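PDB 4CZX: PAN2-PAN3 deadenylation complex catalytic subunit pan2 from Neurospora crassa, which probably shortens the poly(A) tails of mRNA as the catalytic subunit of the PAN deadenylase, the present chain being its N-terminal WD40 domain. Local coordinates for residues F78-K83 / A96-V101. Numbering follows the deposited sequence.
Sequences FLFVDK and AARSGV
Arg98 reaches across one blade of a WD40 beta-propeller to the backbone carbonyl of Val81, a worked example of how a single arginine can tie together turns that share no strand pairing. The blade is the four-stranded antiparallel sheet that begins with strand 77-80; Arg98 sits in the type I turn Ala97-Gly100 between strands 93-96 and 102-106, and its target is the loop Val81-Lys83 that follows Phe80, the last residue of strand 77-80. From CB the chain sets out with CG beside the backbone N (chi1 -69°) and then runs extended to NE, its side chain touching Val85 of the intervening strand 85-88. NE makes a salt bridge with Asp36 OD2, from the loop after strand 32-35 of the preceding blade, so the guanidinium serves two blades at once. NH1 and NH2 both converge on one oxygen, Val81 O: NH2 donates to it at 3.0 Å and NH1 at 3.2 Å, and it lies only 3° out of the guanidinium plane. NH2 also lies 4.0 Å from Phe80 CB, at the root of a ring that meets Trp43. NH1 adds a weak bond to Asp82 O, 3.3 Å away with an N-H...O angle of 130°. An alanine at Arg98 would probably leave Asp36 without its ion-pair mate and Val81 O without both guanidinium donors, letting the 81-83 loop move more freely. Where Lys83 comes nearest to the turn, at Ala97, a water bridges the two segments: it donates to Lys83 O at 3.0 Å and accepts from both Arg98 N and Arg98 NH1, each at 3.1 Å.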
ATOM      1  N   PHE A  78       9.746  -5.467 -30.021  1.00 21.01           N
ATOM      2  CA  PHE A  78       9.875  -6.874 -29.629  1.00 22.06           C
ATOM      3  C   PHE A  78      10.869  -7.596 -30.541  1.00 27.81           C
ATOM      4  O   PHE A  78      11.018  -7.239 -31.720  1.00 26.06           O
ATOM      5  CB  PHE A  78       8.540  -7.613 -29.734  1.00 21.71           C
ATOM      6  CG  PHE A  78       7.425  -7.031 -28.918  1.00 22.12           C
ATOM      7  CD1 PHE A  78       7.304  -7.323 -27.564  1.00 22.12           C
ATOM      8  CD2 PHE A  78       6.444  -6.256 -29.526  1.00 27.04           C
ATOM      9  CE1 PHE A  78       6.244  -6.801 -26.816  1.00 25.52           C
ATOM     10  CE2 PHE A  78       5.386  -5.732 -28.786  1.00 28.47           C
ATOM     11  CZ  PHE A  78       5.286  -6.008 -27.427  1.00 22.97           C
ATOM     12  N   LEU A  79      11.544  -8.609 -30.003  1.00 22.56           N
ATOM     13  CA  LEU A  79      12.201  -9.630 -30.831  1.00 22.41           C
ATOM     14  C   LEU A  79      11.923 -10.992 -30.212  1.00 24.49           C
ATOM     15  O   LEU A  79      11.675 -11.085 -29.006  1.00 24.07           O
ATOM     16  CB  LEU A  79      13.710  -9.413 -30.947  1.00 27.03           C
ATOM     17  CG  LEU A  79      14.262  -8.337 -31.890  1.00 33.25           C
ATOM     18  CD1 LEU A  79      15.778  -8.346 -31.797  1.00 27.57           C
ATOM     19  CD2 LEU A  79      13.803  -8.555 -33.329  1.00 29.14           C
ATOM     20  N   PHE A  80      11.973 -12.035 -31.036  1.00 22.81           N
ATOM     21  CA  PHE A  80      11.574 -13.368 -30.611  1.00 26.80           C
ATOM     22  C   PHE A  80      12.634 -14.424 -30.859  1.00 29.54           C
ATOM     23  O   PHE A  80      13.195 -14.509 -31.965  1.00 27.29           O
ATOM     24  CB  PHE A  80      10.282 -13.770 -31.328  1.00 26.31           C
ATOM     25  CG  PHE A  80       9.189 -12.774 -31.163  1.00 24.64           C
ATOM     26  CD1 PHE A  80       8.435 -12.748 -29.998  1.00 26.13           C
ATOM     27  CD2 PHE A  80       8.940 -11.824 -32.150  1.00 26.00           C
ATOM     28  CE1 PHE A  80       7.437 -11.797 -29.817  1.00 24.41           C
ATOM     29  CE2 PHE A  80       7.940 -10.881 -31.984  1.00 26.72           C
ATOM     30  CZ  PHE A  80       7.185 -10.868 -30.817  1.00 27.10           C
ATOM     31  N   VAL A  81      12.894 -15.233 -29.829  1.00 25.26           N
ATOM     32  CA  VAL A  81      13.773 -16.399 -29.935  1.00 31.10           C
ATOM     33  C   VAL A  81      13.110 -17.599 -29.266  1.00 30.57           C
ATOM     34  O   VAL A  81      12.041 -17.470 -28.669  1.00 26.06           O
ATOM     35  CB  VAL A  81      15.155 -16.142 -29.302  1.00 32.22           C
ATOM     36  CG1 VAL A  81      15.802 -14.890 -29.929  1.00 27.98           C
ATOM     37  CG2 VAL A  81      15.035 -15.972 -27.807  1.00 31.79           C
ATOM     38  N   ASP A  82      13.725 -18.772 -29.383  1.00 27.52           N
ATOM     39  CA  ASP A  82      13.123 -19.976 -28.822  1.00 31.08           C
ATOM     40  C   ASP A  82      12.836 -19.861 -27.322  1.00 34.31           C
ATOM     41  O   ASP A  82      11.753 -20.228 -26.872  1.00 33.26           O
ATOM     42  CB  ASP A  82      14.018 -21.189 -29.100  1.00 36.65           C
ATOM     43  CG  ASP A  82      14.009 -21.587 -30.564  1.00 59.00           C
ATOM     44  OD1 ASP A  82      13.066 -21.187 -31.283  1.00 61.95           O
ATOM     45  OD2 ASP A  82      14.940 -22.296 -31.001  1.00 67.37           O
ATOM     46  N   LYS A  83      13.785 -19.328 -26.557  1.00 30.10           N
ATOM     47  CA  LYS A  83      13.644 -19.292 -25.095  1.00 35.40           C
ATOM     48  C   LYS A  83      12.619 -18.272 -24.596  1.00 37.50           C
ATOM     49  O   LYS A  83      12.018 -18.451 -23.536  1.00 32.28           O
ATOM     50  CB  LYS A  83      14.995 -19.001 -24.440  1.00 42.49           C
ATOM     51  CG  LYS A  83      15.956 -20.190 -24.402  1.00 51.21           C
ATOM     52  CD  LYS A  83      17.391 -19.688 -24.310  1.00 64.15           C
ATOM     53  CE  LYS A  83      18.330 -20.690 -23.653  1.00 72.03           C
ATOM     54  NZ  LYS A  83      19.703 -20.106 -23.516  1.00 73.59           N
ATOM     55  N   ALA A  96      12.123 -12.256 -21.209  1.00 26.59           N
ATOM     56  CA  ALA A  96      11.289 -13.092 -20.354  1.00 28.73           C
ATOM     57  C   ALA A  96      10.727 -14.220 -21.192  1.00 29.19           C
ATOM     58  O   ALA A  96      10.604 -14.090 -22.407  1.00 23.93           O
ATOM     59  CB  ALA A  96      10.161 -12.274 -19.724  1.00 23.34           C
ATOM     60  N   ALA A  97      10.386 -15.323 -20.543  1.00 25.61           N
ATOM     61  CA  ALA A  97       9.673 -16.397 -21.208  1.00 25.33           C
ATOM     62  C   ALA A  97       8.298 -15.863 -21.555  1.00 27.22           C
ATOM     63  O   ALA A  97       7.863 -14.858 -20.984  1.00 26.34           O
ATOM     64  CB  ALA A  97       9.587 -17.635 -20.306  1.00 26.22           C
ATOM     65  N   ARG A  98       7.603 -16.529 -22.468  1.00 25.29           N
ATOM     66  CA  ARG A  98       6.284 -16.076 -22.894  1.00 28.13           C
ATOM     67  C   ARG A  98       5.254 -16.184 -21.763  1.00 27.70           C
ATOM     68  O   ARG A  98       4.217 -15.512 -21.786  1.00 31.84           O
ATOM     69  CB  ARG A  98       5.845 -16.867 -24.131  1.00 32.36           C
ATOM     70  CG  ARG A  98       6.687 -16.518 -25.356  1.00 27.03           C
ATOM     71  CD  ARG A  98       6.587 -17.550 -26.486  1.00 30.05           C
ATOM     72  NE  ARG A  98       7.312 -17.058 -27.664  1.00 27.49           N
ATOM     73  CZ  ARG A  98       8.611 -17.250 -27.874  1.00 31.36           C
ATOM     74  NH1 ARG A  98       9.335 -17.955 -27.004  1.00 27.36           N
ATOM     75  NH2 ARG A  98       9.189 -16.759 -28.962  1.00 30.34           N
ATOM     76  N   SER A  99       5.572 -17.029 -20.781  1.00 26.57           N
ATOM     77  CA  SER A  99       4.842 -17.141 -19.515  1.00 28.84           C
ATOM     78  C   SER A  99       4.859 -15.868 -18.667  1.00 31.53           C
ATOM     79  O   SER A  99       3.963 -15.644 -17.844  1.00 32.18           O
ATOM     80  CB  SER A  99       5.440 -18.268 -18.687  1.00 30.44           C
ATOM     81  OG  SER A  99       6.808 -18.001 -18.426  1.00 31.71           O
ATOM     82  N   GLY A 100       5.901 -15.064 -18.843  1.00 25.82           N
ATOM     83  CA  GLY A 100       6.138 -13.917 -17.986  1.00 27.83           C
ATOM     84  C   GLY A 100       7.286 -14.146 -17.007  1.00 31.60           C
ATOM     85  O   GLY A 100       7.702 -13.207 -16.327  1.00 29.84           O
ATOM     86  N   VAL A 101       7.801 -15.379 -16.943  1.00 33.84           N
ATOM     87  CA  VAL A 101       8.956 -15.694 -16.090  1.00 34.11           C
ATOM     88  C   VAL A 101      10.207 -14.955 -16.563  1.00 33.49           C
ATOM     89  O   VAL A 101      10.645 -15.138 -17.697  1.00 28.74           O
ATOM     90  CB  VAL A 101       9.266 -17.215 -16.056  1.00 34.90           C
ATOM     91  CG1 VAL A 101      10.585 -17.488 -15.328  1.00 31.39           C
ATOM     92  CG2 VAL A 101       8.125 -17.991 -15.408  1.00 34.01           C
TER
HETATM   93  O   HOH W   1       9.120 -18.728 -24.015  1.00 29.43           O